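Putative glycosyltransferase (GalT1) (Streptococcus parasanguinis, PDB 4PHR) probably acts as a nucleotide-sugar-dependent glycosyltransferase, this chain being its GT-D fold domain, captured with UDP and manganese. Local coordinates at residues A[19-24]-A[140-145]; A[89-94]-A[125-130]; A[233-238]-A[244-249]. One frame throughout, in Å; residues are numbered along the deposited sequence.

Contact 1 (A[19-24]-A[140-145]); sequences ESLKYI and KELWRG
L142 meets two side chains of helix 17-27 with its forked end, one methyl for each. CD1 of L142 lies 3.8 Å from CD2 of L21, and CD2 of L142 lies 4.0 Å from CG2 of I24. Both distances are those of apolar van der Waals contact, and the two residues it touches stand three positions apart on the same face of the helix. All three residues direct their CB atoms toward the opposing segment, yet the L142 side chain crosses each of its partners at about a right angle, so the touching is done by branch ends and not along the length of the chains. On the helix side I24 uses its short branch: CG2 is anti to the backbone N, whereas CG1 is anti to the carbonyl carbon (chi1 -62°).

The interface is small, 117 Å² summed over both sides, but all three residues are buried, and the L21 and L142 CA atoms remain 8.4 Å apart. This is hydrophobic packing about 13 Å from the bound UDP, measured from the L21 side chain. L21 also rests on S138 and L139 of helix 132-140, while I24 reaches L73 on strand 72-76. The contact thus joins helix 17-27 to the loop that leads from helix 132-140 into strand 147-153, alongside the three-stranded parallel sheet.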
loop_
_atom_site.group_PDB
_atom_site.type_symbol
_atom_site.label_atom_id
_atom_site.label_comp_id
_atom_site.label_asym_id
_atom_site.label_seq_id
_atom_site.Cartn_x
_atom_site.Cartn_y
_atom_site.Cartn_z
ATOM N N GLU A 19 -6.006 9.166 -11.586
ATOM C CA GLU A 19 -6.934 8.366 -12.369
ATOM C C GLU A 19 -7.349 7.121 -11.591
ATOM O O GLU A 19 -8.509 6.712 -11.633
ATOM C CB GLU A 19 -6.301 7.984 -13.707
ATOM C CG GLU A 19 -5.766 9.175 -14.503
ATOM C CD GLU A 19 -6.818 10.243 -14.766
ATOM O OE1 GLU A 19 -6.451 11.437 -14.810
ATOM O OE2 GLU A 19 -8.004 9.891 -14.940
ATOM N N SER A 20 -6.395 6.519 -10.878
ATOM C CA SER A 20 -6.702 5.382 -10.007
ATOM C C SER A 20 -7.719 5.772 -8.949
ATOM O O SER A 20 -8.656 5.028 -8.667
ATOM C CB SER A 20 -5.441 4.843 -9.327
ATOM O OG SER A 20 -4.694 4.065 -10.236
ATOM N N LEU A 21 -7.528 6.945 -8.367
ATOM C CA LEU A 21 -8.434 7.413 -7.326
ATOM C C LEU A 21 -9.844 7.655 -7.868
ATOM O O LEU A 21 -10.835 7.354 -7.197
ATOM C CB LEU A 21 -7.872 8.665 -6.657
ATOM C CG LEU A 21 -6.663 8.365 -5.762
ATOM C CD1 LEU A 21 -5.940 9.646 -5.357
ATOM C CD2 LEU A 21 -7.071 7.549 -4.526
ATOM N N LYS A 22 -9.943 8.182 -9.088
ATOM C CA LYS A 22 -11.255 8.403 -9.696
ATOM C C LYS A 22 -11.957 7.070 -9.891
ATOM O O LYS A 22 -13.159 6.945 -9.664
ATOM C CB LYS A 22 -11.131 9.130 -11.039
ATOM C CG LYS A 22 -10.727 10.585 -10.915
ATOM C CD LYS A 22 -10.326 11.159 -12.264
ATOM C CE LYS A 22 -9.948 12.622 -12.147
ATOM N NZ LYS A 22 -9.125 13.072 -13.307
ATOM N N TYR A 23 -11.189 6.072 -10.312
ATOM C CA TYR A 23 -11.709 4.725 -10.488
ATOM C C TYR A 23 -12.248 4.156 -9.175
ATOM O O TYR A 23 -13.347 3.614 -9.124
ATOM C CB TYR A 23 -10.612 3.818 -11.046
ATOM C CG TYR A 23 -11.043 2.398 -11.323
ATOM C CD1 TYR A 23 -11.297 1.509 -10.287
ATOM C CD2 TYR A 23 -11.171 1.938 -12.626
ATOM C CE1 TYR A 23 -11.674 0.209 -10.536
ATOM C CE2 TYR A 23 -11.552 0.642 -12.888
ATOM C CZ TYR A 23 -11.805 -0.220 -11.846
ATOM O OH TYR A 23 -12.179 -1.515 -12.104
ATOM N N ILE A 24 -11.450 4.255 -8.116
ATOM C CA ILE A 24 -11.833 3.702 -6.821
ATOM C C ILE A 24 -13.132 4.327 -6.313
ATOM O O ILE A 24 -14.022 3.624 -5.835
ATOM C CB ILE A 24 -10.703 3.879 -5.777
ATOM C CG1 ILE A 24 -9.443 3.127 -6.225
ATOM C CG2 ILE A 24 -11.166 3.406 -4.403
ATOM C CD1 ILE A 24 -8.145 3.628 -5.585
ATOM N N LYS A 140 -7.837 11.872 0.628
ATOM C CA LYS A 140 -8.615 12.145 1.836
ATOM C C LYS A 140 -10.115 12.019 1.579
ATOM O O LYS A 140 -10.877 11.667 2.478
ATOM C CB LYS A 140 -8.284 13.531 2.390
ATOM C CG LYS A 140 -6.929 13.616 3.085
ATOM C CD LYS A 140 -6.566 15.065 3.403
ATOM C CE LYS A 140 -5.228 15.152 4.118
ATOM N NZ LYS A 140 -4.850 16.559 4.441
ATOM N N GLU A 141 -10.537 12.293 0.349
ATOM C CA GLU A 141 -11.948 12.168 0.009
ATOM C C GLU A 141 -12.443 10.727 0.120
ATOM O O GLU A 141 -13.644 10.487 0.235
ATOM C CB GLU A 141 -12.245 12.751 -1.379
ATOM C CG GLU A 141 -12.092 14.267 -1.458
ATOM C CD GLU A 141 -12.981 15.010 -0.468
ATOM O OE1 GLU A 141 -14.091 14.520 -0.167
ATOM O OE2 GLU A 141 -12.570 16.088 0.016
ATOM N N LEU A 142 -11.519 9.767 0.109
ATOM C CA LEU A 142 -11.894 8.370 0.288
ATOM C C LEU A 142 -12.503 8.115 1.662
ATOM O O LEU A 142 -13.393 7.282 1.805
ATOM C CB LEU A 142 -10.692 7.439 0.071
ATOM C CG LEU A 142 -10.116 7.376 -1.345
ATOM C CD1 LEU A 142 -8.879 6.494 -1.376
ATOM C CD2 LEU A 142 -11.159 6.858 -2.314
ATOM N N TRP A 143 -12.030 8.837 2.676
ATOM C CA TRP A 143 -12.459 8.559 4.047
ATOM C C TRP A 143 -13.211 9.703 4.731
ATOM O O TRP A 143 -13.659 9.556 5.863
ATOM C CB TRP A 143 -11.288 8.089 4.917
ATOM C CG TRP A 143 -10.077 8.971 4.888
ATOM C CD1 TRP A 143 -9.901 10.153 5.548
ATOM C CD2 TRP A 143 -8.859 8.718 4.183
ATOM N NE1 TRP A 143 -8.650 10.659 5.285
ATOM C CE2 TRP A 143 -7.987 9.792 4.455
ATOM C CE3 TRP A 143 -8.420 7.684 3.348
ATOM C CZ2 TRP A 143 -6.702 9.867 3.916
ATOM C CZ3 TRP A 143 -7.141 7.754 2.816
ATOM C CH2 TRP A 143 -6.294 8.839 3.107
ATOM N N ARG A 144 -13.391 10.828 4.042
ATOM C CA ARG A 144 -14.131 11.933 4.635
ATOM C C ARG A 144 -15.538 11.471 4.991
ATOM O O ARG A 144 -16.256 10.947 4.141
ATOM C CB ARG A 144 -14.202 13.130 3.684
ATOM C CG ARG A 144 -15.012 14.295 4.259
ATOM C CD ARG A 144 -15.358 15.347 3.214
ATOM N NE ARG A 144 -14.255 16.268 2.955
ATOM C CZ ARG A 144 -13.995 17.353 3.683
ATOM N NH1 ARG A 144 -14.748 17.655 4.733
ATOM N NH2 ARG A 144 -12.974 18.135 3.362
ATOM N N GLY A 145 -15.922 11.662 6.250
ATOM C CA GLY A 145 -17.243 11.285 6.714
ATOM C C GLY A 145 -17.467 9.792 6.885
ATOM O O GLY A 145 -18.599 9.354 7.110
#

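Contact 2 (A[89-94]-A[125-130]); sequences NARHFW and DLIDKS
A90 and D125 make the closest approach here by van der Waals contact: CB of A90 stands 3.8 Å from CG of D125, with the carboxylate oxygen OD2 scarcely farther off. Both CB atoms are directed at the opposing segment, and the small alanine methyl lets the backbones come within 6.4 Å, measured between the A90 and D125 CA atoms.

A second van der Waals contact lies nearer the solvent. CD1 of I127 reaches the edge of the R91 guanidinium, near its plane, at 3.9 Å from NH1, and the two side chains cross at about a right angle. R91 bends at chi3 (-53°), turning its head group toward the isoleucine; the polar partner of NH1 is the carbonyl oxygen of Y86.

The polar link across the segments is made by water. Water 1 accepts from the W94 indole NE1 at 3.2 Å and donates to D125 OD2 at 2.5 Å, bridging side chains that do not bond directly. An acetate ion, probably from the crystallisation liquor, also lies close to the D125 side chain, and R121, which binds UDP, is about 5 Å from it, side chain to side chain; D125 thus lies near a UDP-binding residue.

Within 125-130, bonds to side chains shape the loop. K129 NZ donates to the L126 carbonyl oxygen at 2.7 Å, in the carbonyl plane. D128 OD1 takes the backbone N of S130 at 3.0 Å from above the carboxylate plane, forming an Asx turn, and also pairs with S130 OG.

The contact sets helix 88-100 against the loop between strand 115-116 and helix 132-140, with W94 also touching D36 of helix 36-42.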
loop_
_atom_site.group_PDB
_atom_site.type_symbol
_atom_site.label_atom_id
_atom_site.label_comp_id
_atom_site.label_asym_id
_atom_site.label_seq_id
_atom_site.Cartn_x
_atom_site.Cartn_y
_atom_site.Cartn_z
ATOM N N ASN A 89 17.438 8.119 -8.485
ATOM C CA ASN A 89 17.561 6.870 -7.740
ATOM C C ASN A 89 16.344 5.963 -7.917
ATOM O O ASN A 89 16.484 4.748 -8.053
ATOM C CB ASN A 89 17.904 7.096 -6.258
ATOM C CG ASN A 89 16.821 7.832 -5.495
ATOM O OD1 ASN A 89 15.646 7.783 -5.848
ATOM N ND2 ASN A 89 17.219 8.512 -4.422
ATOM N N ALA A 90 15.157 6.561 -7.959
ATOM C CA ALA A 90 13.934 5.793 -8.188
ATOM C C ALA A 90 13.885 5.181 -9.594
ATOM O O ALA A 90 13.491 4.028 -9.760
ATOM C CB ALA A 90 12.682 6.650 -7.909
ATOM N N ARG A 91 14.290 5.946 -10.601
ATOM C CA ARG A 91 14.282 5.438 -11.976
ATOM C C ARG A 91 15.199 4.228 -12.093
ATOM O O ARG A 91 14.844 3.218 -12.704
ATOM C CB ARG A 91 14.699 6.520 -12.983
ATOM C CG ARG A 91 13.749 7.701 -13.019
ATOM C CD ARG A 91 13.957 8.558 -14.262
ATOM N NE ARG A 91 15.343 8.975 -14.454
ATOM C CZ ARG A 91 15.838 10.155 -14.088
ATOM N NH1 ARG A 91 15.064 11.047 -13.484
ATOM N NH2 ARG A 91 17.114 10.451 -14.337
ATOM N N HIS A 92 16.384 4.331 -11.506
ATOM C CA HIS A 92 17.333 3.235 -11.547
ATOM C C HIS A 92 16.798 2.021 -10.793
ATOM O O HIS A 92 16.852 0.893 -11.301
ATOM C CB HIS A 92 18.682 3.663 -10.964
ATOM C CG HIS A 92 19.679 2.551 -10.862
ATOM N ND1 HIS A 92 20.198 1.909 -11.967
ATOM C CD2 HIS A 92 20.251 1.964 -9.783
ATOM C CE1 HIS A 92 21.055 0.983 -11.574
ATOM N NE2 HIS A 92 21.105 0.997 -10.254
ATOM N N PHE A 93 16.290 2.241 -9.581
ATOM C CA PHE A 93 15.739 1.135 -8.812
ATOM C C PHE A 93 14.677 0.368 -9.605
ATOM O O PHE A 93 14.694 -0.870 -9.687
ATOM C CB PHE A 93 15.123 1.624 -7.498
ATOM C CG PHE A 93 14.416 0.538 -6.754
ATOM C CD1 PHE A 93 15.122 -0.326 -5.930
ATOM C CD2 PHE A 93 13.053 0.337 -6.927
ATOM C CE1 PHE A 93 14.476 -1.356 -5.272
ATOM C CE2 PHE A 93 12.402 -0.692 -6.270
ATOM C CZ PHE A 93 13.109 -1.537 -5.443
ATOM N N TRP A 94 13.734 1.106 -10.180
ATOM C CA TRP A 94 12.587 0.473 -10.823
ATOM C C TRP A 94 12.939 -0.219 -12.134
ATOM O O TRP A 94 12.421 -1.298 -12.430
ATOM C CB TRP A 94 11.426 1.460 -10.991
ATOM C CG TRP A 94 10.714 1.663 -9.685
ATOM C CD1 TRP A 94 10.665 2.807 -8.939
ATOM C CD2 TRP A 94 9.961 0.680 -8.964
ATOM N NE1 TRP A 94 9.926 2.593 -7.801
ATOM C CE2 TRP A 94 9.478 1.298 -7.795
ATOM C CE3 TRP A 94 9.648 -0.668 -9.198
ATOM C CZ2 TRP A 94 8.699 0.618 -6.860
ATOM C CZ3 TRP A 94 8.874 -1.338 -8.272
ATOM C CH2 TRP A 94 8.406 -0.696 -7.120
ATOM N N ASP A 125 9.299 10.433 -4.238
ATOM C CA ASP A 125 10.078 10.031 -5.406
ATOM C C ASP A 125 9.830 10.879 -6.654
ATOM O O ASP A 125 10.486 10.693 -7.672
ATOM C CB ASP A 125 9.865 8.545 -5.722
ATOM C CG ASP A 125 10.690 7.630 -4.824
ATOM O OD1 ASP A 125 11.635 8.121 -4.167
ATOM O OD2 ASP A 125 10.401 6.419 -4.787
ATOM N N LEU A 126 8.901 11.819 -6.567
ATOM C CA LEU A 126 8.585 12.680 -7.697
ATOM C C LEU A 126 9.581 13.825 -7.831
ATOM O O LEU A 126 9.973 14.442 -6.841
ATOM C CB LEU A 126 7.183 13.262 -7.549
ATOM C CG LEU A 126 6.021 12.281 -7.572
ATOM C CD1 LEU A 126 4.727 13.015 -7.268
ATOM C CD2 LEU A 126 5.954 11.578 -8.919
ATOM N N ILE A 127 9.984 14.112 -9.065
ATOM C CA ILE A 127 10.792 15.292 -9.337
ATOM C C ILE A 127 9.955 16.541 -9.105
ATOM O O ILE A 127 10.381 17.472 -8.419
ATOM C CB ILE A 127 11.288 15.304 -10.788
ATOM C CG1 ILE A 127 12.237 14.131 -11.028
ATOM C CG2 ILE A 127 11.977 16.625 -11.101
ATOM C CD1 ILE A 127 12.569 13.909 -12.476
ATOM N N ASP A 128 8.762 16.554 -9.690
ATOM C CA ASP A 128 7.850 17.682 -9.549
ATOM C C ASP A 128 6.799 17.370 -8.495
ATOM O O ASP A 128 5.897 16.552 -8.711
ATOM C CB ASP A 128 7.188 18.005 -10.891
ATOM C CG ASP A 128 6.230 19.176 -10.803
ATOM O OD1 ASP A 128 6.236 19.879 -9.770
ATOM O OD2 ASP A 128 5.477 19.401 -11.776
ATOM N N LYS A 129 6.928 18.020 -7.347
ATOM C CA LYS A 129 6.053 17.740 -6.221
ATOM C C LYS A 129 4.804 18.619 -6.216
ATOM O O LYS A 129 3.973 18.521 -5.317
ATOM C CB LYS A 129 6.834 17.843 -4.905
ATOM C CG LYS A 129 7.796 16.674 -4.698
ATOM C CD LYS A 129 8.885 17.001 -3.695
ATOM C CE LYS A 129 9.500 15.737 -3.112
ATOM N NZ LYS A 129 10.102 14.850 -4.137
ATOM N N SER A 130 4.665 19.461 -7.235
ATOM C CA SER A 130 3.504 20.339 -7.344
ATOM C C SER A 130 2.134 19.634 -7.247
ATOM O O SER A 130 1.234 20.137 -6.576
ATOM C CB SER A 130 3.596 21.187 -8.621
ATOM O OG SER A 130 4.854 21.830 -8.719
HETATM O O HOH W 1 8.918 5.374 -6.554
#

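Contact 3 (A[233-238]-A[244-249]); sequences YEWYEM and VKLTNK
The indole of W235 presents its NE1 edge to the backbone of V244 while the two side chains slide past each other in opposite directions. NE1 donates to the V244 carbonyl oxygen at 2.8 Å with an N-H...O angle of 171°, and the acceptor lies only 2° out of the ring plane. The oxygen is used in its carbonyl plane, on a lone pair, which restrains the rotation of the indole.

The CG1 methyl of V244 sits between the backbone N and the carbonyl carbon and packs tightly against W235, 3.4 Å from CD1. M238, one helical turn beyond E234, brings its sulfur to the same methyl, with SD 3.5 Å from CG1.

In the GT-D fold domain this is a helix followed by a returning loop: after 233-238 the chain passes through five residues, and 244-249 folds back over the helix. The W235 side chain is about 4 Å from that of R121, a UDP-binding residue.

E234 and K249 approach from opposite directions. K249 NZ meets E234 OE2 at 3.2 Å in a salt bridge, on the anti side and 28° out of the carboxylate plane. Below the charged end, L246 crosses the aliphatic stem of E234 at a slant, its CD1 being 4.0 Å from CB of E234. Water 2 donates to E234 OE2 at 2.7 Å and accepts from N248 ND2. N162 also donates to OE2, and K249 NZ has a second carboxylate partner in D230.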
loop_
_atom_site.group_PDB
_atom_site.type_symbol
_atom_site.label_atom_id
_atom_site.label_comp_id
_atom_site.label_asym_id
_atom_site.label_seq_id
_atom_site.Cartn_x
_atom_site.Cartn_y
_atom_site.Cartn_z
ATOM N N TYR A 233 2.849 11.191 3.690
ATOM C CA TYR A 233 2.135 12.373 4.139
ATOM C C TYR A 233 3.002 13.200 5.087
ATOM O O TYR A 233 3.030 14.422 5.000
ATOM C CB TYR A 233 0.803 11.999 4.796
ATOM C CG TYR A 233 -0.071 13.195 5.081
ATOM C CD1 TYR A 233 -0.554 13.983 4.044
ATOM C CD2 TYR A 233 -0.400 13.550 6.384
ATOM C CE1 TYR A 233 -1.351 15.094 4.300
ATOM C CE2 TYR A 233 -1.197 14.656 6.646
ATOM C CZ TYR A 233 -1.674 15.415 5.599
ATOM O OH TYR A 233 -2.461 16.520 5.861
ATOM N N GLU A 234 3.717 12.540 5.993
ATOM C CA GLU A 234 4.602 13.259 6.912
ATOM C C GLU A 234 5.704 13.990 6.144
ATOM O O GLU A 234 6.014 15.147 6.426
ATOM C CB GLU A 234 5.229 12.299 7.928
ATOM C CG GLU A 234 4.251 11.711 8.932
ATOM C CD GLU A 234 4.146 12.516 10.199
ATOM O OE1 GLU A 234 4.876 13.519 10.333
ATOM O OE2 GLU A 234 3.331 12.139 11.063
ATOM N N TRP A 235 6.294 13.317 5.158
ATOM C CA TRP A 235 7.331 13.955 4.347
ATOM C C TRP A 235 6.763 15.163 3.591
ATOM O O TRP A 235 7.390 16.223 3.521
ATOM C CB TRP A 235 7.929 12.945 3.368
ATOM C CG TRP A 235 8.813 11.928 4.007
ATOM C CD1 TRP A 235 9.595 12.099 5.115
ATOM C CD2 TRP A 235 9.026 10.578 3.571
ATOM N NE1 TRP A 235 10.284 10.945 5.389
ATOM C CE2 TRP A 235 9.948 9.992 4.461
ATOM C CE3 TRP A 235 8.518 9.802 2.521
ATOM C CZ2 TRP A 235 10.374 8.674 4.335
ATOM C CZ3 TRP A 235 8.947 8.488 2.394
ATOM C CH2 TRP A 235 9.869 7.940 3.297
ATOM N N TYR A 236 5.570 14.992 3.032
ATOM C CA TYR A 236 4.882 16.066 2.326
ATOM C C TYR A 236 4.615 17.275 3.241
ATOM O O TYR A 236 4.856 18.426 2.856
ATOM C CB TYR A 236 3.582 15.535 1.708
ATOM C CG TYR A 236 2.556 16.588 1.379
ATOM C CD1 TYR A 236 1.472 16.815 2.219
ATOM C CD2 TYR A 236 2.668 17.360 0.227
ATOM C CE1 TYR A 236 0.531 17.782 1.923
ATOM C CE2 TYR A 236 1.730 18.331 -0.077
ATOM C CZ TYR A 236 0.663 18.535 0.775
ATOM O OH TYR A 236 -0.277 19.496 0.478
ATOM N N GLU A 237 4.150 17.023 4.462
ATOM C CA GLU A 237 3.782 18.109 5.370
ATOM C C GLU A 237 5.004 18.897 5.824
ATOM O O GLU A 237 4.899 20.083 6.159
ATOM C CB GLU A 237 3.029 17.574 6.592
ATOM C CG GLU A 237 1.640 17.042 6.300
ATOM C CD GLU A 237 0.604 18.137 6.173
ATOM O OE1 GLU A 237 -0.107 18.404 7.165
ATOM O OE2 GLU A 237 0.498 18.731 5.084
ATOM N N MET A 238 6.161 18.241 5.863
ATOM C CA MET A 238 7.381 18.933 6.275
ATOM C C MET A 238 8.185 19.467 5.089
ATOM O O MET A 238 9.235 20.086 5.271
ATOM C CB MET A 238 8.243 18.042 7.182
ATOM C CG MET A 238 8.929 16.885 6.473
ATOM S SD MET A 238 9.672 15.700 7.620
ATOM C CE MET A 238 10.290 16.801 8.879
ATOM N N VAL A 244 13.525 11.352 5.152
ATOM C CA VAL A 244 13.997 11.633 6.500
ATOM C C VAL A 244 13.369 10.676 7.507
ATOM O O VAL A 244 12.198 10.322 7.405
ATOM C CB VAL A 244 13.723 13.103 6.901
ATOM C CG1 VAL A 244 12.248 13.420 6.786
ATOM C CG2 VAL A 244 14.228 13.390 8.306
ATOM N N LYS A 245 14.160 10.239 8.474
ATOM C CA LYS A 245 13.668 9.300 9.461
ATOM C C LYS A 245 12.691 9.997 10.400
ATOM O O LYS A 245 12.970 11.078 10.917
ATOM C CB LYS A 245 14.831 8.716 10.261
ATOM C CG LYS A 245 14.434 7.557 11.153
ATOM C CD LYS A 245 15.603 7.100 11.997
ATOM C CE LYS A 245 15.237 5.883 12.831
ATOM N NZ LYS A 245 14.894 4.713 11.973
ATOM N N LEU A 246 11.531 9.382 10.602
ATOM C CA LEU A 246 10.604 9.847 11.615
ATOM C C LEU A 246 11.021 9.190 12.931
ATOM O O LEU A 246 11.482 8.050 12.948
ATOM C CB LEU A 246 9.171 9.487 11.221
ATOM C CG LEU A 246 8.850 9.870 9.768
ATOM C CD1 LEU A 246 7.500 9.336 9.319
ATOM C CD2 LEU A 246 8.937 11.378 9.559
ATOM N N THR A 247 10.883 9.904 14.033
ATOM C CA THR A 247 11.417 9.384 15.280
ATOM C C THR A 247 10.373 8.581 16.046
ATOM O O THR A 247 10.714 7.682 16.820
ATOM C CB THR A 247 11.966 10.518 16.161
ATOM O OG1 THR A 247 10.881 11.324 16.637
ATOM C CG2 THR A 247 12.919 11.386 15.352
ATOM N N ASN A 248 9.105 8.898 15.818
ATOM C CA ASN A 248 8.039 8.434 16.693
ATOM C C ASN A 248 7.248 7.244 16.164
ATOM O O ASN A 248 6.303 6.788 16.799
ATOM C CB ASN A 248 7.099 9.600 17.039
ATOM C CG ASN A 248 6.445 10.220 15.803
ATOM O OD1 ASN A 248 7.039 10.267 14.725
ATOM N ND2 ASN A 248 5.214 10.698 15.961
ATOM N N LYS A 249 7.635 6.737 14.999
ATOM C CA LYS A 249 6.903 5.653 14.372
ATOM C C LYS A 249 7.755 5.057 13.268
ATOM O O LYS A 249 8.837 5.555 12.975
ATOM C CB LYS A 249 5.585 6.167 13.791
ATOM C CG LYS A 249 5.767 7.267 12.764
ATOM C CD LYS A 249 4.472 7.632 12.053
ATOM C CE LYS A 249 3.720 8.717 12.790
ATOM N NZ LYS A 249 2.542 9.199 12.008
HETATM O O HOH W 2 3.482 12.229 13.806
#

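Overall arrangement
From the N terminus, the chain runs through helix 17-27, and contact 1 closes a loop of 115 residues when 140-145 returns to it. Contact 2 lies entirely within that loop: helix 88-100 meets 125-130 before the chain enters helix 132-140. Contact 3 follows in series, a short closure across five residues after 233-238. None of the three cross. Contact 1 joins the N-terminal helix region to the entry of the five-stranded sheet, whereas contacts 2 and 3, 18 Å apart between centres, each have a side chain about 9 Å from the manganese ion, D125 and W235 respectively. Contacts 1 and 3 touch through K140 NZ and Y233 OH, 2.8 Å apart, a probable hydrogen bond between helices 132-140 and 229-238.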